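Local atomic coordinates of lipase-esterase related protein (Clostridium acetobutylicum, PDB entry 3E0X), a protein that is probably a hydrolase of the alpha/beta-hydrolase fold, with ortho-xylene bound in its pocket, though its natural substrate is unknown. Residues K50-S55 with I169-A174; G57-P60 with G65-D68. All blocks are in the same frame, centred on the assembly; numbering follows the deposited sequence.

Contact 1: K50-S55 with I169-A174; sequences KGHGES and INDLIA
A buried histidine-carboxylate hydrogen bond, His52 to Asp171, ties the loop after strand 43-47 to helix 165-177, the last helix of the segment inserted between strands 109-115 and 191-196 of this alpha/beta-hydrolase fold. His52 NE2 donates to Asp171 OD2 at 2.6 Å, almost straight (174°), and meets the syn lone pair of that oxygen. The ring and the carboxylate approach from opposite directions and lie only 10° from coplanar, leaving the imidazole touched at its edge. The other ring nitrogen adds a second hold, and the two bonds together fix the rotation of the ring: His52 ND1 donates to Lys50 O at 2.9 Å, reaching it from above the carbonyl plane. Ser55 N closes a type II' turn onto His52 O, with a G1 beta bulge formed by Gly51 and His52 across from Ser55.

Four hydrogen bonds grip the carboxylate. Asp171 OD1 accepts from Asn170 ND2 at 3.0 Å, on its anti side, and from Tyr66 OH, while OD2 also takes Gly26 N from the loop after strand 18-22. Another flank of helix 165-177 packs through Ile169 and Leu172 on helix 126-133, and helix 63-76 lies alongside Asn170 through Tyr66.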
ATOM      1  N   LYS A  50      -7.385  -7.304  -7.126  1.00 11.29           N
ATOM      2  CA  LYS A  50      -7.986  -7.860  -8.336  1.00 11.59           C
ATOM      3  C   LYS A  50      -7.198  -7.417  -9.557  1.00 12.15           C
ATOM      4  O   LYS A  50      -6.839  -6.240  -9.710  1.00 11.97           O
ATOM      5  CB  LYS A  50      -9.453  -7.417  -8.409  1.00 11.06           C
ATOM      6  CG  LYS A  50     -10.300  -7.987  -9.569  1.00 12.65           C
ATOM      7  CD  LYS A  50     -11.816  -7.636  -9.314  1.00 14.65           C
ATOM      8  CE  LYS A  50     -12.687  -7.848 -10.502  1.00 20.03           C
ATOM      9  NZ  LYS A  50     -12.845  -6.635 -11.311  1.00 23.00           N
ATOM     10  N   GLY A  51      -6.914  -8.386 -10.419  1.00 11.97           N
ATOM     11  CA  GLY A  51      -6.153  -8.134 -11.631  1.00 11.34           C
ATOM     12  C   GLY A  51      -4.638  -8.080 -11.479  1.00 12.99           C
ATOM     13  O   GLY A  51      -3.930  -7.847 -12.461  1.00 14.17           O
ATOM     14  N   HIS A  52      -4.152  -8.240 -10.250  1.00 10.98           N
ATOM     15  CA  HIS A  52      -2.724  -8.220  -9.967  1.00 10.89           C
ATOM     16  C   HIS A  52      -2.300  -9.587  -9.450  1.00 11.13           C
ATOM     17  O   HIS A  52      -3.118 -10.283  -8.823  1.00 12.41           O
ATOM     18  CB  HIS A  52      -2.414  -7.197  -8.878  1.00  9.69           C
ATOM     19  CG  HIS A  52      -2.792  -5.781  -9.234  1.00  8.95           C
ATOM     20  ND1 HIS A  52      -4.101  -5.350  -9.324  1.00 11.54           N
ATOM     21  CD2 HIS A  52      -2.026  -4.683  -9.467  1.00  9.14           C
ATOM     22  CE1 HIS A  52      -4.127  -4.059  -9.620  1.00  9.63           C
ATOM     23  NE2 HIS A  52      -2.880  -3.626  -9.711  1.00  9.64           N
ATOM     24  N   GLY A  53      -1.037  -9.967  -9.680  1.00 11.53           N
ATOM     25  CA  GLY A  53      -0.540 -11.256  -9.188  1.00 12.16           C
ATOM     26  C   GLY A  53      -1.482 -12.376  -9.594  1.00 12.81           C
ATOM     27  O   GLY A  53      -1.852 -12.487 -10.755  1.00 14.38           O
ATOM     28  N   GLU A  54      -1.920 -13.176  -8.622  1.00 13.12           N
ATOM     29  CA  GLU A  54      -2.738 -14.340  -8.922  0.50 13.32           C
ATOM     30  C   GLU A  54      -4.220 -14.104  -8.732  1.00 13.10           C
ATOM     31  O   GLU A  54      -5.035 -15.050  -8.823  1.00 14.92           O
ATOM     32  CB  GLU A  54      -2.279 -15.550  -8.107  0.50 13.52           C
ATOM     33  CG  GLU A  54      -0.934 -16.062  -8.552  0.50 15.52           C
ATOM     34  CD  GLU A  54      -0.528 -17.330  -7.857  0.50 17.42           C
ATOM     35  OE1 GLU A  54       0.605 -17.372  -7.330  0.50 20.65           O
ATOM     36  OE2 GLU A  54      -1.340 -18.284  -7.831  0.50 19.65           O
ATOM     37  N   SER A  55      -4.599 -12.854  -8.483  1.00 12.32           N
ATOM     38  CA  SER A  55      -6.023 -12.535  -8.381  1.00 11.62           C
ATOM     39  C   SER A  55      -6.573 -12.200  -9.753  1.00 13.01           C
ATOM     40  O   SER A  55      -6.250 -11.162 -10.321  1.00 13.38           O
ATOM     41  CB  SER A  55      -6.253 -11.368  -7.425  1.00 10.71           C
ATOM     42  OG  SER A  55      -6.048 -11.748  -6.088  1.00 10.96           O
ATOM     43  N   ILE A 169      -0.604   1.657 -15.740  1.00 10.50           N
ATOM     44  CA  ILE A 169      -1.330   2.807 -16.259  1.00 10.52           C
ATOM     45  C   ILE A 169      -2.703   2.966 -15.559  1.00 10.19           C
ATOM     46  O   ILE A 169      -3.055   4.051 -15.080  1.00 10.35           O
ATOM     47  CB  ILE A 169      -1.454   2.714 -17.810  1.00 10.94           C
ATOM     48  CG1 ILE A 169      -0.069   2.901 -18.446  1.00 11.22           C
ATOM     49  CG2 ILE A 169      -2.442   3.749 -18.355  1.00 11.29           C
ATOM     50  CD1 ILE A 169      -0.005   2.530 -19.906  1.00 11.99           C
ATOM     51  N   ASN A 170      -3.450   1.867 -15.450  1.00  9.64           N
ATOM     52  CA  ASN A 170      -4.731   1.868 -14.747  1.00  8.90           C
ATOM     53  C   ASN A 170      -4.575   2.396 -13.335  1.00  8.55           C
ATOM     54  O   ASN A 170      -5.354   3.235 -12.873  1.00  8.78           O
ATOM     55  CB  ASN A 170      -5.241   0.444 -14.677  1.00  8.53           C
ATOM     56  CG  ASN A 170      -6.569   0.322 -13.922  1.00  9.68           C
ATOM     57  OD1 ASN A 170      -7.637   0.494 -14.497  1.00 11.66           O
ATOM     58  ND2 ASN A 170      -6.491   0.030 -12.622  1.00 10.59           N
ATOM     59  N   ASP A 171      -3.573   1.877 -12.642  1.00  8.68           N
ATOM     60  CA  ASP A 171      -3.402   2.197 -11.233  1.00  8.99           C
ATOM     61  C   ASP A 171      -2.951   3.642 -11.026  1.00  8.71           C
ATOM     62  O   ASP A 171      -3.402   4.293 -10.076  1.00 10.19           O
ATOM     63  CB  ASP A 171      -2.428   1.222 -10.586  1.00  8.85           C
ATOM     64  CG  ASP A 171      -2.997  -0.185 -10.448  1.00  9.31           C
ATOM     65  OD1 ASP A 171      -4.226  -0.372 -10.628  1.00 10.71           O
ATOM     66  OD2 ASP A 171      -2.204  -1.105 -10.121  1.00 10.18           O
ATOM     67  N   LEU A 172      -2.068   4.164 -11.890  1.00  9.41           N
ATOM     68  CA  LEU A 172      -1.637   5.568 -11.744  1.00  9.72           C
ATOM     69  C   LEU A 172      -2.774   6.539 -12.042  1.00  9.50           C
ATOM     70  O   LEU A 172      -2.882   7.584 -11.393  1.00 10.30           O
ATOM     71  CB  LEU A 172      -0.420   5.874 -12.621  1.00 10.45           C
ATOM     72  CG  LEU A 172       0.884   5.232 -12.146  1.00 11.42           C
ATOM     73  CD1 LEU A 172       1.979   5.339 -13.202  1.00 12.42           C
ATOM     74  CD2 LEU A 172       1.346   5.786 -10.799  1.00 14.13           C
ATOM     75  N   ILE A 173      -3.642   6.181 -12.992  1.00 10.41           N
ATOM     76  CA  ILE A 173      -4.842   6.983 -13.243  1.00 10.04           C
ATOM     77  C   ILE A 173      -5.757   6.944 -12.007  1.00 10.06           C
ATOM     78  O   ILE A 173      -6.274   7.995 -11.583  1.00 11.17           O
ATOM     79  CB  ILE A 173      -5.585   6.518 -14.541  1.00  9.32           C
ATOM     80  CG1 ILE A 173      -4.705   6.844 -15.762  1.00  8.81           C
ATOM     81  CG2 ILE A 173      -6.974   7.137 -14.618  1.00 10.19           C
ATOM     82  CD1 ILE A 173      -5.172   6.246 -17.100  1.00 10.19           C
ATOM     83  N   ALA A 174      -5.932   5.754 -11.410  1.00  9.82           N
ATOM     84  CA  ALA A 174      -6.740   5.652 -10.178  1.00  9.83           C
ATOM     85  C   ALA A 174      -6.149   6.565  -9.097  1.00 10.00           C
ATOM     86  O   ALA A 174      -6.896   7.270  -8.372  1.00 10.11           O
ATOM     87  CB  ALA A 174      -6.799   4.203  -9.698  1.00 10.19           C
TER

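Contact 2: G57-P60 with G65-D68; sequences GQCP and GYID
Pro60 lies flat against the ring of Tyr66 in a CH-pi contact, holding the loop that follows strand 43-47 against the first turn of helix 63-76, the first helix after that strand in this alpha/beta-hydrolase fold. The tight part is centred on the ring face: Pro60 CB stands 4.0 Å from the ring centroid and practically on its normal, while CD leans toward one side of the ring, Pro60 CD lying 3.5 Å from Tyr66 CE1. With CG anti to its carbonyl carbon (chi1 -68°), Tyr66 carries its ring back over the proline. Gly65 lets the backbones close in beside it, Pro60 CB lying 4.0 Å from Gly65 CA. The inner face of the contact continues to the buried Cys59, and the ring is also flanked by Met93 and Ile97 of helix 93-102. On this inner side the polar end of Tyr66 is bonded beyond the loop, to Asp171 OD1 of helix 165-177, and Pro60 O is taken by Asn170 ND2 of the same helix.

The outer side is looser. Gly57 and Gln58 lead in from the solvent without meeting the helix segment, and Asp68 turns outward to a salt bridge with Lys104. The phenol oxygen, by contrast, is closely packed by the loop: Cys59 CB comes within 3.4 Å of Tyr66 OH, obliquely to the ring.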
ATOM      1  N   GLY A  57      -9.040 -11.212 -12.904  1.00 14.85           N
ATOM      2  CA  GLY A  57     -10.079 -10.241 -13.143  1.00 14.55           C
ATOM      3  C   GLY A  57      -9.550  -8.942 -13.690  1.00 14.62           C
ATOM      4  O   GLY A  57      -8.331  -8.745 -13.749  1.00 14.97           O
ATOM      5  N   GLN A  58     -10.469  -8.087 -14.140  1.00 15.06           N
ATOM      6  CA  GLN A  58     -10.145  -6.726 -14.557  1.00 14.74           C
ATOM      7  C   GLN A  58      -9.740  -5.909 -13.326  1.00 13.97           C
ATOM      8  O   GLN A  58     -10.422  -5.943 -12.295  1.00 15.17           O
ATOM      9  CB  GLN A  58     -11.352  -6.083 -15.278  1.00 15.19           C
ATOM     10  CG  GLN A  58     -11.316  -4.559 -15.499  1.00 17.02           C
ATOM     11  CD  GLN A  58     -10.361  -4.116 -16.589  1.00 18.08           C
ATOM     12  OE1 GLN A  58      -9.817  -4.937 -17.337  1.00 16.30           O
ATOM     13  NE2 GLN A  58     -10.165  -2.794 -16.691  1.00 21.11           N
ATOM     14  N   CYS A  59      -8.637  -5.168 -13.422  1.00 12.83           N
ATOM     15  CA  CYS A  59      -8.260  -4.291 -12.312  1.00 12.36           C
ATOM     16  C   CYS A  59      -9.310  -3.197 -12.211  1.00 11.97           C
ATOM     17  O   CYS A  59      -9.638  -2.575 -13.220  1.00 13.19           O
ATOM     18  CB  CYS A  59      -6.929  -3.595 -12.573  1.00 13.14           C
ATOM     19  SG  CYS A  59      -5.496  -4.663 -12.769  1.00 14.96           S
ATOM     20  N   PRO A  60      -9.866  -2.961 -11.010  1.00 10.28           N
ATOM     21  CA  PRO A  60     -10.718  -1.787 -10.816  1.00 10.29           C
ATOM     22  C   PRO A  60     -10.004  -0.502 -11.255  1.00  9.47           C
ATOM     23  O   PRO A  60      -8.780  -0.374 -11.096  1.00 10.35           O
ATOM     24  CB  PRO A  60     -10.940  -1.779  -9.304  1.00  9.95           C
ATOM     25  CG  PRO A  60     -10.872  -3.241  -8.907  1.00 12.19           C
ATOM     26  CD  PRO A  60      -9.807  -3.817  -9.801  1.00 10.48           C
ATOM     27  N   GLY A  65     -13.041   1.163  -6.000  1.00 10.70           N
ATOM     28  CA  GLY A  65     -13.216  -0.243  -6.368  1.00 10.28           C
ATOM     29  C   GLY A  65     -12.338  -1.143  -5.524  1.00  9.76           C
ATOM     30  O   GLY A  65     -12.827  -2.161  -4.994  1.00 11.11           O
ATOM     31  N   TYR A  66     -11.045  -0.793  -5.417  1.00  9.23           N
ATOM     32  CA  TYR A  66     -10.118  -1.557  -4.576  1.00  9.03           C
ATOM     33  C   TYR A  66     -10.551  -1.568  -3.110  1.00  9.51           C
ATOM     34  O   TYR A  66     -10.496  -2.623  -2.452  1.00  9.98           O
ATOM     35  CB  TYR A  66      -8.683  -1.034  -4.721  1.00  9.56           C
ATOM     36  CG  TYR A  66      -8.055  -1.274  -6.071  1.00  9.01           C
ATOM     37  CD1 TYR A  66      -7.750  -2.567  -6.502  1.00 10.66           C
ATOM     38  CD2 TYR A  66      -7.721  -0.207  -6.884  1.00  9.06           C
ATOM     39  CE1 TYR A  66      -7.140  -2.788  -7.735  1.00 11.09           C
ATOM     40  CE2 TYR A  66      -7.096  -0.413  -8.131  1.00 10.32           C
ATOM     41  CZ  TYR A  66      -6.819  -1.705  -8.544  1.00 11.06           C
ATOM     42  OH  TYR A  66      -6.200  -1.906  -9.760  1.00 11.96           O
ATOM     43  N   ILE A  67     -11.021  -0.424  -2.602  1.00  8.96           N
ATOM     44  CA  ILE A  67     -11.505  -0.335  -1.212  1.00  9.62           C
ATOM     45  C   ILE A  67     -12.645  -1.331  -0.973  1.00 10.10           C
ATOM     46  O   ILE A  67     -12.596  -2.100  -0.007  1.00 11.71           O
ATOM     47  CB  ILE A  67     -11.949   1.124  -0.870  1.00 10.08           C
ATOM     48  CG1 ILE A  67     -10.744   2.089  -0.828  1.00 11.00           C
ATOM     49  CG2 ILE A  67     -12.769   1.165   0.406  1.00 10.37           C
ATOM     50  CD1 ILE A  67     -11.141   3.568  -0.919  1.00 11.01           C
ATOM     51  N   ASP A  68     -13.613  -1.362  -1.892  1.00 10.66           N
ATOM     52  CA  ASP A  68     -14.724  -2.308  -1.773  1.00 12.20           C
ATOM     53  C   ASP A  68     -14.238  -3.759  -1.827  1.00 11.97           C
ATOM     54  O   ASP A  68     -14.709  -4.614  -1.072  1.00 13.10           O
ATOM     55  CB  ASP A  68     -15.764  -2.041  -2.858  1.00 12.97           C
ATOM     56  CG  ASP A  68     -16.527  -0.743  -2.630  1.00 16.94           C
ATOM     57  OD1 ASP A  68     -16.411  -0.164  -1.532  1.00 18.72           O
ATOM     58  OD2 ASP A  68     -17.244  -0.304  -3.571  1.00 21.46           O
TER

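In the fold
The two contacts share the loop between strand 43-47 and helix 63-76, and residues 57-68 of contact 2 fall within the span of chain that contact 1 bridges; their centres lie about 8 Å apart. Contact 1 is wholly buried and polar, a long-range link to helix 165-177 near the ortho-xylene pocket. Contact 2 is local, partly buried and mostly apolar, with solvent along its outer edge. Polar atoms join them: Tyr66 OH is hydrogen-bonded to Asp171 OD1 at 2.6 Å, and Lys50 NZ lies 2.7 Å from Gln58 O.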